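Local coordinates for putative dihydrodipicolinate synthase family protein (Coccidioides immitis, PDB 3QFE) that is of unassigned function but belongs to the dihydrodipicolinate synthase family, whose members are built on a TIM barrel, at residues P226-K231 and A311-G316; A222-K227 and A270-K275; P12-P17 and S44-L49; T265-A270 and E302-M307; C16-F21 and R36-L41. All blocks are in the same frame, centred on the assembly; numbering follows the deposited sequence. Where two conformers were deposited one is given.

Contact 1: P226-K231 and A311-G316; sequences PKTVSK and AAIEAG. With CA (calcium ion), chain C.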
# COMPACT_ATOMS: atom_id res chain seq x y z
N PRO A 226 9.13 -8.33 3.93
CA PRO A 226 8.18 -7.81 4.90
C PRO A 226 8.63 -7.91 6.36
O PRO A 226 8.31 -7.02 7.16
CB PRO A 226 6.92 -8.65 4.63
CG PRO A 226 7.40 -9.90 3.96
CD PRO A 226 8.57 -9.44 3.13
N LYS A 227 9.35 -8.98 6.72
CA LYS A 227 9.80 -9.16 8.11
C LYS A 227 10.78 -8.06 8.49
O LYS A 227 10.69 -7.47 9.58
CB LYS A 227 10.47 -10.53 8.32
CG LYS A 227 9.67 -11.54 9.10
CD LYS A 227 9.08 -10.94 10.39
CE LYS A 227 9.21 -11.89 11.56
NZ LYS A 227 8.50 -11.38 12.74
N THR A 228 11.72 -7.78 7.58
CA THR A 228 12.69 -6.70 7.79
C THR A 228 11.99 -5.36 7.98
O THR A 228 12.25 -4.66 8.96
CB THR A 228 13.74 -6.64 6.67
OG1 THR A 228 14.34 -7.93 6.54
CG2 THR A 228 14.83 -5.64 7.00
N VAL A 229 11.07 -5.01 7.09
CA VAL A 229 10.40 -3.73 7.22
C VAL A 229 9.61 -3.67 8.53
O VAL A 229 9.59 -2.63 9.18
CB VAL A 229 9.51 -3.38 5.98
CG1 VAL A 229 8.68 -2.15 6.26
CG2 VAL A 229 10.35 -3.11 4.78
N SER A 230 8.96 -4.77 8.92
CA SER A 230 8.26 -4.80 10.19
C SER A 230 9.22 -4.72 11.36
O SER A 230 8.87 -4.13 12.37
CB SER A 230 7.44 -6.08 10.36
OG SER A 230 6.51 -6.20 9.33
N LYS A 231 10.40 -5.34 11.25
CA LYS A 231 11.38 -5.24 12.33
C LYS A 231 11.77 -3.78 12.54
O LYS A 231 11.86 -3.33 13.68
CB LYS A 231 12.62 -6.13 12.11
N ALA A 311 18.35 -9.51 1.90
CA ALA A 311 17.87 -10.89 1.77
C ALA A 311 18.44 -11.78 2.87
O ALA A 311 17.69 -12.57 3.47
CB ALA A 311 18.19 -11.48 0.39
N ALA A 312 19.73 -11.65 3.16
CA ALA A 312 20.35 -12.46 4.21
C ALA A 312 19.80 -12.10 5.58
O ALA A 312 19.62 -12.97 6.44
CB ALA A 312 21.88 -12.33 4.19
N ILE A 313 19.50 -10.82 5.77
CA ILE A 313 18.87 -10.35 7.01
C ILE A 313 17.45 -10.92 7.15
O ILE A 313 17.06 -11.36 8.24
CB ILE A 313 18.86 -8.81 7.09
CG1 ILE A 313 20.29 -8.28 7.39
CG2 ILE A 313 17.83 -8.31 8.13
CD1 ILE A 313 20.41 -6.77 7.20
N GLU A 314 16.71 -10.91 6.05
CA GLU A 314 15.36 -11.47 6.02
C GLU A 314 15.35 -13.00 6.29
O GLU A 314 14.51 -13.51 7.01
CB GLU A 314 14.69 -11.15 4.70
CG GLU A 314 13.25 -11.69 4.54
CD GLU A 314 12.18 -10.75 5.08
OE1 GLU A 314 12.51 -9.69 5.67
OE2 GLU A 314 10.99 -11.06 4.93
N ALA A 315 16.30 -13.73 5.69
CA ALA A 315 16.43 -15.15 6.00
C ALA A 315 16.78 -15.37 7.48
O ALA A 315 16.46 -16.42 8.06
CB ALA A 315 17.45 -15.79 5.09
N GLY A 316 17.41 -14.38 8.11
CA GLY A 316 17.74 -14.46 9.54
C GLY A 316 16.55 -14.19 10.45
O GLY A 316 16.51 -14.71 11.57
CA CA C . 15.40 -18.60 7.99
O HOH W 1 16.01 -21.01 7.35
O HOH W 2 13.34 -19.94 8.31
O HOH W 3 14.86 -18.30 5.67
O HOH W 4 17.72 -19.02 7.81
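The flat carboxylate of Glu314 is met at both oxygens and from above and below its plane. Lys227 CB lies above the plane on one side, 3.4 Å from Glu314 OE1. Pro226 CD sits below it on the other, 3.4 Å from Glu314 OE2. The fold is a TIM barrel. The carboxylate accepts from the first turn of helix 226-237, which follows the last strand of the barrel, and it comes from the long C-terminal helix 297-317. The two segments cross at 83°.

Glu314 reaches over because CG is anti to its backbone N and the chain then bends at chi2 (87°). Glu314 OE2 takes Lys227 N through its syn lone pair, with N to O 3.2 Å. OE1 is gripped twice. The syn lone pair of Glu314 OE1 takes Thr228 N at 2.8 Å, and its anti lone pair takes the Thr228 hydroxyl. The negative charge at a helix N-terminus is probably stabilised by the helix dipole. Beside the polar grip, Ile313 CG2 lies next to the Thr228 hydroxyl.

One residue on, Ala315 O binds the calcium ion at 2.4 Å, together with Ser318 OXT and four waters. The shortest link between the two segments is Thr228 OG1 to Glu314 OE1, at 2.7 Å.

Contact 2: A222-K227 and A270-K275; sequences ANVFPK and AIFSAK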
# COMPACT_ATOMS: atom_id res chain seq x y z
N ALA A 222 7.89 -3.58 1.37
CA ALA A 222 7.42 -4.61 2.29
C ALA A 222 6.89 -5.79 1.49
O ALA A 222 6.70 -6.85 2.04
CB ALA A 222 6.33 -4.06 3.21
N ASN A 223 6.64 -5.60 0.19
CA ASN A 223 6.39 -6.72 -0.73
C ASN A 223 7.58 -7.66 -0.78
O ASN A 223 7.42 -8.88 -0.91
CB ASN A 223 6.16 -6.25 -2.17
CG ASN A 223 4.72 -5.89 -2.45
OD1 ASN A 223 3.85 -6.76 -2.52
ND2 ASN A 223 4.46 -4.60 -2.67
N VAL A 224 8.77 -7.08 -0.70
CA VAL A 224 9.99 -7.83 -0.95
C VAL A 224 10.55 -8.48 0.32
O VAL A 224 10.82 -9.68 0.35
CB VAL A 224 11.05 -6.95 -1.61
CG1 VAL A 224 12.20 -7.82 -2.10
CG2 VAL A 224 10.41 -6.19 -2.76
N PHE A 225 10.69 -7.67 1.38
CA PHE A 225 11.22 -8.13 2.66
C PHE A 225 10.30 -7.70 3.80
O PHE A 225 10.63 -6.80 4.57
CB PHE A 225 12.64 -7.61 2.83
CG PHE A 225 13.58 -8.04 1.73
CD1 PHE A 225 13.84 -9.38 1.51
CD2 PHE A 225 14.18 -7.12 0.91
CE1 PHE A 225 14.69 -9.77 0.49
CE2 PHE A 225 15.05 -7.50 -0.10
CZ PHE A 225 15.30 -8.82 -0.32
N PRO A 226 9.13 -8.33 3.93
CA PRO A 226 8.18 -7.81 4.90
C PRO A 226 8.63 -7.91 6.36
O PRO A 226 8.31 -7.02 7.16
CB PRO A 226 6.92 -8.65 4.63
CG PRO A 226 7.40 -9.90 3.96
CD PRO A 226 8.57 -9.44 3.13
N LYS A 227 9.35 -8.98 6.72
CA LYS A 227 9.80 -9.16 8.11
C LYS A 227 10.78 -8.06 8.49
O LYS A 227 10.69 -7.47 9.58
CB LYS A 227 10.47 -10.53 8.32
CG LYS A 227 9.67 -11.54 9.10
CD LYS A 227 9.08 -10.94 10.39
CE LYS A 227 9.21 -11.89 11.56
NZ LYS A 227 8.50 -11.38 12.74
N ALA A 270 9.18 -11.45 -6.85
CA ALA A 270 9.23 -12.77 -7.46
C ALA A 270 10.40 -13.58 -6.91
O ALA A 270 10.26 -14.79 -6.68
CB ALA A 270 9.33 -12.67 -8.97
N ILE A 271 11.55 -12.95 -6.69
CA ILE A 271 12.70 -13.76 -6.36
C ILE A 271 13.00 -13.81 -4.88
O ILE A 271 13.84 -14.59 -4.44
CB ILE A 271 13.95 -13.40 -7.20
CG1 ILE A 271 14.34 -11.93 -7.00
CG2 ILE A 271 13.74 -13.78 -8.68
CD1 ILE A 271 15.82 -11.71 -7.19
N PHE A 272 12.32 -12.98 -4.11
CA PHE A 272 12.51 -13.00 -2.68
C PHE A 272 11.28 -13.51 -1.97
O PHE A 272 11.19 -14.71 -1.69
CB PHE A 272 13.00 -11.64 -2.17
CG PHE A 272 14.35 -11.26 -2.72
CD1 PHE A 272 15.48 -12.04 -2.44
CD2 PHE A 272 14.49 -10.14 -3.55
CE1 PHE A 272 16.76 -11.71 -2.96
CE2 PHE A 272 15.76 -9.78 -4.07
CZ PHE A 272 16.89 -10.57 -3.79
N SER A 273 10.30 -12.64 -1.73
CA SER A 273 9.11 -13.01 -0.96
C SER A 273 8.23 -14.11 -1.59
O SER A 273 7.75 -14.99 -0.88
CB SER A 273 8.26 -11.78 -0.69
OG SER A 273 7.82 -11.27 -1.93
N ALA A 274 8.00 -14.05 -2.90
CA ALA A 274 7.16 -15.05 -3.57
C ALA A 274 7.78 -16.45 -3.50
O ALA A 274 7.08 -17.42 -3.20
CB ALA A 274 6.86 -14.65 -5.02
N LYS A 275 9.08 -16.55 -3.75
CA LYS A 275 9.81 -17.79 -3.52
C LYS A 275 9.72 -18.21 -2.06
O LYS A 275 9.46 -19.40 -1.78
CB LYS A 275 11.29 -17.69 -3.98
CG LYS A 275 12.07 -19.01 -3.81
CD LYS A 275 13.56 -18.83 -4.01
CE LYS A 275 14.07 -19.37 -5.35
NZ LYS A 275 15.58 -19.58 -5.29
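Aromatic and apolar packing makes up most of this contact. The rings of Phe225 and Phe272 meet obliquely, with centroids 4.8 Å apart and planes at 47°. The tip of Phe225 does the touching: CZ and CE1 lie over one face of the Phe272 ring, and Phe225 CE1 is 3.6 Å from Phe272 CG. The opposite face of Phe272 carries CG1 of its own neighbour Ile271. Val224 runs alongside Phe272 and points the same way. Val224 CG1 is anti to the backbone N and comes within 3.6 Å of Phe272 CD2.

The polar link is one hydrogen bond. Ser273 OG donates to Asn223 O at 2.6 Å, in the carbonyl plane. The hydroxyl stands in the crowded position between backbone N and carbonyl carbon (chi1 63°). Ala269 O is a second carbonyl partner there, so the one proton is probably shared. The Asn223 side chain turns elsewhere, to Pro17 O and Ala220 O through ND2 and to Tyr37 OH and Val19 N through OD1.

Phe225 and Phe272 are both N-cap residues, so two helix starts face each other. The connection from the last strand of the TIM barrel to its last helix packs here on the break between helices 262-271 and 273-276.

Contact 3: P12-P17 and S44-L49; sequences PGIWCP and SGLTGL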
# COMPACT_ATOMS: atom_id res chain seq x y z
N PRO A 12 -2.10 2.62 13.01
CA PRO A 12 -0.70 2.90 12.81
C PRO A 12 0.09 1.61 12.71
O PRO A 12 -0.22 0.64 13.39
CB PRO A 12 -0.35 3.64 14.10
CG PRO A 12 -1.59 4.50 14.34
CD PRO A 12 -2.75 3.66 13.84
N GLY A 13 1.10 1.60 11.86
CA GLY A 13 1.93 0.42 11.67
C GLY A 13 2.45 0.37 10.26
O GLY A 13 2.45 1.40 9.58
N ILE A 14 2.86 -0.82 9.82
CA ILE A 14 3.44 -1.03 8.51
C ILE A 14 2.46 -1.80 7.65
O ILE A 14 2.06 -2.92 8.00
CB ILE A 14 4.74 -1.85 8.59
CG1 ILE A 14 5.80 -1.10 9.38
CG2 ILE A 14 5.32 -2.08 7.20
CD1 ILE A 14 6.25 0.22 8.70
N TRP A 15 2.11 -1.20 6.52
CA TRP A 15 1.17 -1.76 5.58
C TRP A 15 1.87 -2.07 4.28
O TRP A 15 2.76 -1.33 3.87
CB TRP A 15 0.04 -0.77 5.31
CG TRP A 15 -0.82 -0.50 6.51
CD1 TRP A 15 -0.44 0.11 7.68
CD2 TRP A 15 -2.20 -0.84 6.66
NE1 TRP A 15 -1.51 0.17 8.54
CE2 TRP A 15 -2.60 -0.40 7.94
CE3 TRP A 15 -3.15 -1.44 5.82
CZ2 TRP A 15 -3.90 -0.57 8.41
CZ3 TRP A 15 -4.44 -1.61 6.29
CH2 TRP A 15 -4.80 -1.17 7.58
N CYS A 16 1.47 -3.16 3.62
CA CYS A 16 2.03 -3.50 2.31
C CYS A 16 1.01 -3.40 1.17
O CYS A 16 -0.06 -4.01 1.25
CB CYS A 16 2.64 -4.91 2.31
SG CYS A 16 3.20 -5.39 0.63
N PRO A 17 1.35 -2.63 0.11
CA PRO A 17 0.53 -2.60 -1.10
C PRO A 17 0.95 -3.75 -2.03
O PRO A 17 1.95 -3.63 -2.79
CB PRO A 17 0.84 -1.22 -1.69
CG PRO A 17 2.28 -0.97 -1.29
CD PRO A 17 2.52 -1.73 0.01
N SER A 44 3.82 -12.02 8.23
CA SER A 44 5.19 -11.55 8.39
C SER A 44 5.32 -10.27 9.20
O SER A 44 6.25 -9.51 9.01
CB SER A 44 5.86 -11.35 7.04
OG SER A 44 5.78 -12.50 6.25
N GLY A 45 4.38 -10.02 10.10
CA GLY A 45 4.51 -8.89 11.01
C GLY A 45 3.86 -7.61 10.50
O GLY A 45 4.00 -6.57 11.12
N LEU A 46 3.14 -7.66 9.40
CA LEU A 46 2.53 -6.44 8.88
C LEU A 46 1.30 -6.05 9.68
O LEU A 46 0.62 -6.91 10.26
CB LEU A 46 2.15 -6.59 7.40
CG LEU A 46 3.28 -6.90 6.42
CD1 LEU A 46 2.70 -7.11 5.05
CD2 LEU A 46 4.34 -5.81 6.40
N THR A 47 1.00 -4.77 9.71
CA THR A 47 -0.22 -4.30 10.35
C THR A 47 -1.45 -4.56 9.45
O THR A 47 -2.49 -4.97 9.93
CB THR A 47 -0.12 -2.81 10.73
OG1 THR A 47 0.97 -2.64 11.64
CG2 THR A 47 -1.44 -2.31 11.40
N GLY A 48 -1.32 -4.35 8.16
CA GLY A 48 -2.44 -4.56 7.25
C GLY A 48 -1.97 -4.63 5.82
O GLY A 48 -0.80 -4.37 5.53
N LEU A 49 -2.89 -5.00 4.92
CA LEU A 49 -2.63 -5.01 3.49
C LEU A 49 -3.41 -3.92 2.76
O LEU A 49 -4.60 -3.67 3.04
CB LEU A 49 -2.92 -6.37 2.85
CG LEU A 49 -2.05 -7.58 3.28
CD1 LEU A 49 -2.54 -8.87 2.65
CD2 LEU A 49 -0.59 -7.38 2.93
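Trp15 lays its indole flat over the backbone of Gly48. The CA of Gly48 is 3.7 Å from the centroid of the Trp15 six-membered ring and 20° off its normal, a CH-pi contact. Gly48 has no side chain, so the ring can come this close. Trp15 CG is anti to the carbonyl carbon (chi1 -66°), and the ring swings across toward the neighbouring strand. Its NE1 donates to Gln11 O, and the ring meets Phe199 edge-to-face.

Cys16 and Leu49 face the other side of the sheet. Leu46 joins them there: Leu46 CD1 touches Cys16 CB at 3.5 Å. The other branch, Leu46 CD2, meets Ile14 CG2 with the two side chains at about a right angle. Leu41 of helix 31-42 packs on this apolar group.

Thr47 points at strand 13-17 and grips Ile14 at both its N and its O. Thr47 N donates to Ile14 O at 2.7 Å, in the carbonyl plane. Thr47 OG1 accepts from Ile14 N at 3.2 Å along a bent path (136°). Farther on, Cys16 N donates to Gly48 O at 3.2 Å. These are parallel neighbours, strands 13-17 and 48-51. With helix 31-42 between them they form the first beta-alpha-beta crossover of the TIM barrel.

Contact 4: T265-A270 and E302-M307; sequences TKYAAA and EVRKVM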
# COMPACT_ATOMS: atom_id res chain seq x y z
N THR A 265 9.83 -3.79 -8.89
CA THR A 265 9.25 -4.23 -7.63
C THR A 265 8.64 -5.64 -7.75
O THR A 265 8.96 -6.50 -6.94
CB THR A 265 8.20 -3.23 -7.10
OG1 THR A 265 8.87 -2.02 -6.75
CG2 THR A 265 7.47 -3.78 -5.84
N LYS A 266 7.81 -5.87 -8.77
CA LYS A 266 7.26 -7.22 -9.03
C LYS A 266 8.34 -8.29 -9.14
O LYS A 266 8.18 -9.38 -8.60
CB LYS A 266 6.38 -7.25 -10.29
CG LYS A 266 5.15 -6.36 -10.21
CD LYS A 266 4.17 -6.63 -11.36
CE LYS A 266 3.43 -7.92 -11.09
NZ LYS A 266 2.35 -8.21 -12.06
N TYR A 267 9.44 -7.97 -9.82
CA TYR A 267 10.52 -8.93 -10.04
C TYR A 267 11.26 -9.22 -8.72
O TYR A 267 11.66 -10.36 -8.44
CB TYR A 267 11.49 -8.45 -11.13
CG TYR A 267 12.70 -9.35 -11.24
CD1 TYR A 267 12.63 -10.58 -11.90
CD2 TYR A 267 13.90 -9.00 -10.60
CE1 TYR A 267 13.74 -11.42 -11.96
CE2 TYR A 267 15.00 -9.85 -10.66
CZ TYR A 267 14.91 -11.05 -11.34
OH TYR A 267 16.01 -11.90 -11.38
N ALA A 268 11.43 -8.19 -7.89
CA ALA A 268 12.09 -8.39 -6.60
C ALA A 268 11.22 -9.30 -5.72
O ALA A 268 11.71 -10.23 -5.11
CB ALA A 268 12.36 -7.05 -5.92
N ALA A 269 9.92 -9.04 -5.70
CA ALA A 269 8.99 -9.90 -4.97
C ALA A 269 9.05 -11.32 -5.52
O ALA A 269 9.04 -12.28 -4.75
CB ALA A 269 7.59 -9.35 -5.08
N ALA A 270 9.18 -11.45 -6.85
CA ALA A 270 9.23 -12.77 -7.46
C ALA A 270 10.40 -13.58 -6.91
O ALA A 270 10.26 -14.79 -6.68
CB ALA A 270 9.33 -12.67 -8.97
N GLU A 302 21.00 -6.10 -11.25
CA GLU A 302 21.07 -5.03 -10.23
C GLU A 302 20.24 -5.36 -8.97
O GLU A 302 20.71 -5.20 -7.85
CB GLU A 302 20.63 -3.69 -10.84
CG GLU A 302 21.19 -2.41 -10.17
CD GLU A 302 20.51 -1.11 -10.69
OE1 GLU A 302 20.73 -0.73 -11.87
OE2 GLU A 302 19.75 -0.48 -9.93
N VAL A 303 19.02 -5.83 -9.17
CA VAL A 303 18.16 -6.23 -8.06
C VAL A 303 18.84 -7.28 -7.19
O VAL A 303 18.89 -7.12 -5.97
CB VAL A 303 16.80 -6.71 -8.57
CG1 VAL A 303 15.96 -7.31 -7.42
CG2 VAL A 303 16.07 -5.55 -9.23
N ARG A 304 19.38 -8.32 -7.82
CA ARG A 304 20.02 -9.40 -7.10
C ARG A 304 21.27 -8.94 -6.34
O ARG A 304 21.49 -9.36 -5.21
CB ARG A 304 20.35 -10.56 -8.04
CG ARG A 304 19.16 -11.04 -8.86
CD ARG A 304 19.42 -12.36 -9.61
NE ARG A 304 20.40 -12.20 -10.69
CZ ARG A 304 20.11 -12.07 -11.99
NH1 ARG A 304 18.85 -12.09 -12.41
NH2 ARG A 304 21.09 -11.93 -12.87
N LYS A 305 22.06 -8.05 -6.94
CA LYS A 305 23.27 -7.56 -6.28
C LYS A 305 22.93 -6.65 -5.10
O LYS A 305 23.39 -6.88 -3.98
CB LYS A 305 24.20 -6.82 -7.27
N VAL A 306 22.10 -5.65 -5.36
CA VAL A 306 21.81 -4.60 -4.41
C VAL A 306 20.93 -5.04 -3.24
O VAL A 306 20.95 -4.40 -2.19
CB VAL A 306 21.17 -3.39 -5.15
CG1 VAL A 306 20.22 -2.58 -4.25
CG2 VAL A 306 22.26 -2.52 -5.75
N MET A 307 20.18 -6.11 -3.41
CA MET A 307 19.29 -6.58 -2.35
C MET A 307 19.80 -7.80 -1.57
O MET A 307 19.16 -8.23 -0.60
CB MET A 307 17.90 -6.87 -2.93
CG MET A 307 17.17 -5.66 -3.44
SD MET A 307 15.46 -6.09 -3.87
CE MET A 307 14.92 -4.54 -4.60
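Ala268 CB is at the apolar centre, pointing at the opposite helix. Val303 and Met307, one turn apart on helix 297-317, close on it. Val303 CG1, anti to its backbone N, is 3.9 Å from Ala268 CB. Met307 arrives with its chain extended beyond CG, so that the tip reaches across. Met307 CE is 3.8 Å from Ala268 CB, and the SD is as near. The segment axes are 10.5 Å apart and cross at -64°, and Val303 and the long Met307 chain span that distance to the short alanine.

Next comes the Tyr267 ring. Its CG is anti to the backbone N (chi1 173°), which sends the ring toward Val303 and Arg304. Val303 CG1 touches the ring at its edge, 4.1 Å from Tyr267 CD2.

The polar edge lies at the phenol tip. Arg304 bends at chi3 and brings NH1 to Tyr267 OH at 3.0 Å. The hydroxyl oxygen sits almost in the guanidinium plane and accepts the N-H at 146°. Ring and guanidinium are steeply turned against each other. Arg304 is exposed, so this bond lies at the solvent-exposed side of an otherwise buried contact.

The contact joins helix 262-271 to the C-terminal helix. Val303 also touches Thr264, and Arg304 packs on Ile271. Met307 reaches Phe221 and Phe272, in the connections that follow strand 216-218 and helix 262-271.

Contact 5: C16-F21 and R36-L41; sequences CPAVTF and RYYAYL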
# COMPACT_ATOMS: atom_id res chain seq x y z
N CYS A 16 1.47 -3.16 3.62
CA CYS A 16 2.03 -3.50 2.31
C CYS A 16 1.01 -3.40 1.17
O CYS A 16 -0.06 -4.01 1.25
CB CYS A 16 2.64 -4.91 2.31
SG CYS A 16 3.20 -5.39 0.63
N PRO A 17 1.35 -2.63 0.11
CA PRO A 17 0.53 -2.60 -1.10
C PRO A 17 0.95 -3.75 -2.03
O PRO A 17 1.95 -3.63 -2.79
CB PRO A 17 0.84 -1.22 -1.69
CG PRO A 17 2.28 -0.97 -1.29
CD PRO A 17 2.52 -1.73 0.01
N ALA A 18 0.19 -4.84 -1.96
CA ALA A 18 0.57 -6.12 -2.56
C ALA A 18 0.61 -6.08 -4.09
O ALA A 18 -0.24 -5.45 -4.72
CB ALA A 18 -0.36 -7.22 -2.09
N VAL A 19 1.59 -6.75 -4.68
CA VAL A 19 1.66 -6.89 -6.13
C VAL A 19 0.61 -7.91 -6.62
O VAL A 19 0.03 -8.62 -5.80
CB VAL A 19 3.08 -7.28 -6.62
CG1 VAL A 19 4.05 -6.11 -6.40
CG2 VAL A 19 3.59 -8.53 -5.93
N THR A 20 0.40 -7.98 -7.94
CA THR A 20 -0.59 -8.88 -8.53
C THR A 20 0.03 -9.93 -9.46
O THR A 20 0.85 -9.61 -10.32
CB THR A 20 -1.63 -8.06 -9.31
OG1 THR A 20 -2.27 -7.18 -8.39
CG2 THR A 20 -2.70 -8.96 -9.99
N PHE A 21 -0.42 -11.17 -9.29
CA PHE A 21 0.01 -12.32 -10.07
C PHE A 21 -0.88 -12.52 -11.30
O PHE A 21 -2.10 -12.49 -11.18
CB PHE A 21 -0.07 -13.59 -9.19
CG PHE A 21 1.04 -13.70 -8.16
CD1 PHE A 21 2.18 -14.45 -8.42
CD2 PHE A 21 0.95 -13.04 -6.95
CE1 PHE A 21 3.22 -14.56 -7.45
CE2 PHE A 21 1.99 -13.12 -6.01
CZ PHE A 21 3.12 -13.90 -6.26
N ARG A 36 -1.76 -17.53 -1.62
CA ARG A 36 -0.53 -17.94 -0.94
C ARG A 36 0.30 -16.74 -0.55
O ARG A 36 0.82 -16.67 0.56
CB ARG A 36 0.33 -18.86 -1.81
CG ARG A 36 -0.29 -20.20 -2.06
CD ARG A 36 0.68 -21.17 -2.70
NE ARG A 36 0.08 -22.50 -2.79
CZ ARG A 36 0.64 -23.53 -3.41
NH1 ARG A 36 0.02 -24.71 -3.43
NH2 ARG A 36 1.81 -23.38 -4.01
N TYR A 37 0.40 -15.79 -1.48
CA TYR A 37 1.27 -14.63 -1.33
C TYR A 37 0.74 -13.64 -0.30
O TYR A 37 1.46 -13.24 0.60
CB TYR A 37 1.46 -13.96 -2.69
CG TYR A 37 2.36 -12.74 -2.67
CD1 TYR A 37 3.75 -12.87 -2.50
CD2 TYR A 37 1.84 -11.47 -2.80
CE1 TYR A 37 4.59 -11.76 -2.48
CE2 TYR A 37 2.66 -10.35 -2.77
CZ TYR A 37 4.04 -10.50 -2.61
OH TYR A 37 4.86 -9.38 -2.59
N TYR A 38 -0.54 -13.27 -0.42
CA TYR A 38 -1.19 -12.42 0.57
C TYR A 38 -1.10 -13.01 1.98
O TYR A 38 -0.86 -12.29 2.96
CB TYR A 38 -2.67 -12.27 0.25
CG TYR A 38 -3.07 -11.38 -0.93
CD1 TYR A 38 -2.30 -10.32 -1.35
CD2 TYR A 38 -4.29 -11.60 -1.57
CE1 TYR A 38 -2.72 -9.51 -2.40
CE2 TYR A 38 -4.72 -10.80 -2.61
CZ TYR A 38 -3.93 -9.76 -3.02
OH TYR A 38 -4.35 -8.97 -4.05
N ALA A 39 -1.33 -14.33 2.09
CA ALA A 39 -1.31 -15.00 3.38
C ALA A 39 0.11 -14.93 3.96
O ALA A 39 0.30 -14.59 5.13
CB ALA A 39 -1.78 -16.42 3.24
N TYR A 40 1.11 -15.19 3.13
CA TYR A 40 2.49 -15.08 3.57
C TYR A 40 2.81 -13.67 4.09
O TYR A 40 3.42 -13.51 5.17
CB TYR A 40 3.45 -15.43 2.44
CG TYR A 40 4.88 -15.40 2.90
CD1 TYR A 40 5.44 -16.49 3.58
CD2 TYR A 40 5.68 -14.28 2.69
CE1 TYR A 40 6.74 -16.46 4.01
CE2 TYR A 40 6.99 -14.23 3.13
CZ TYR A 40 7.51 -15.32 3.79
OH TYR A 40 8.80 -15.29 4.24
N LEU A 41 2.40 -12.64 3.34
CA LEU A 41 2.66 -11.25 3.77
C LEU A 41 1.96 -10.94 5.10
O LEU A 41 2.56 -10.30 5.99
CB LEU A 41 2.23 -10.23 2.71
CG LEU A 41 2.92 -10.23 1.35
CD1 LEU A 41 2.30 -9.11 0.53
CD2 LEU A 41 4.42 -10.03 1.47
O HOH W 5 -2.66 -8.07 -5.79
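Tyr37 has CG anti to its backbone N (chi1 -179°), which aims its ring from helix 31-42 at the chain leaving strand 13-17. Phe21 turns the other way, with CG anti to the carbonyl carbon (chi1 -75°), and its ring swings back to meet it. In this TIM barrel, the end of the first strand and the loop after it pack on the first helix. Gln34 of that helix also bonds Val19 O and Phe21 N.

The aromatic pair is an offset edge-to-face one. The edge of Phe21 points to the face of Tyr37, with planes at 66°. Phe21 CE2 comes to 3.4 Å from Tyr37 CG. On the same tyrosine, Val19 CG2 lies against CE2 and the hydroxyl end. The Tyr37 OH is hydrogen-bonded to Asn223 OD1, which fixes the tip of the ring.

Ala18 CB packs tightly against the edge of Tyr38, 3.3 Å from Tyr38 CE1. It is also near the Tyr37 edge and Leu41 CD1. Leu41 CD1 touches Cys16 SG at 3.8 Å.

Tyr38 OH extends past this apolar patch to a water. The water donates to Val19 O at 2.7 Å and to Thr20 OG1. Tyr38 OH is 2.6 Å from the same water.

All five contacts are buried. Contact 3 is the most central, with its centre about 8 Å from the centre of the chain. Contacts 3 and 5 belong to the barrel itself and share Cys16 and Pro17. Contact 3 combines backbone hydrogen bonds with a ring over a glycine, whereas contact 5 is side-chain packing with a water. The centres of contacts 1 and 4, both on helix 297-317, lie farthest out, about 18 Å from the chain centre. A carboxylate holds contact 1; apolar side chains hold contact 4, with one polar bond at its edge from exposed Arg304. Contact 2 lies between them, and its Asn223 reaches Pro17 and Tyr37 of the barrel.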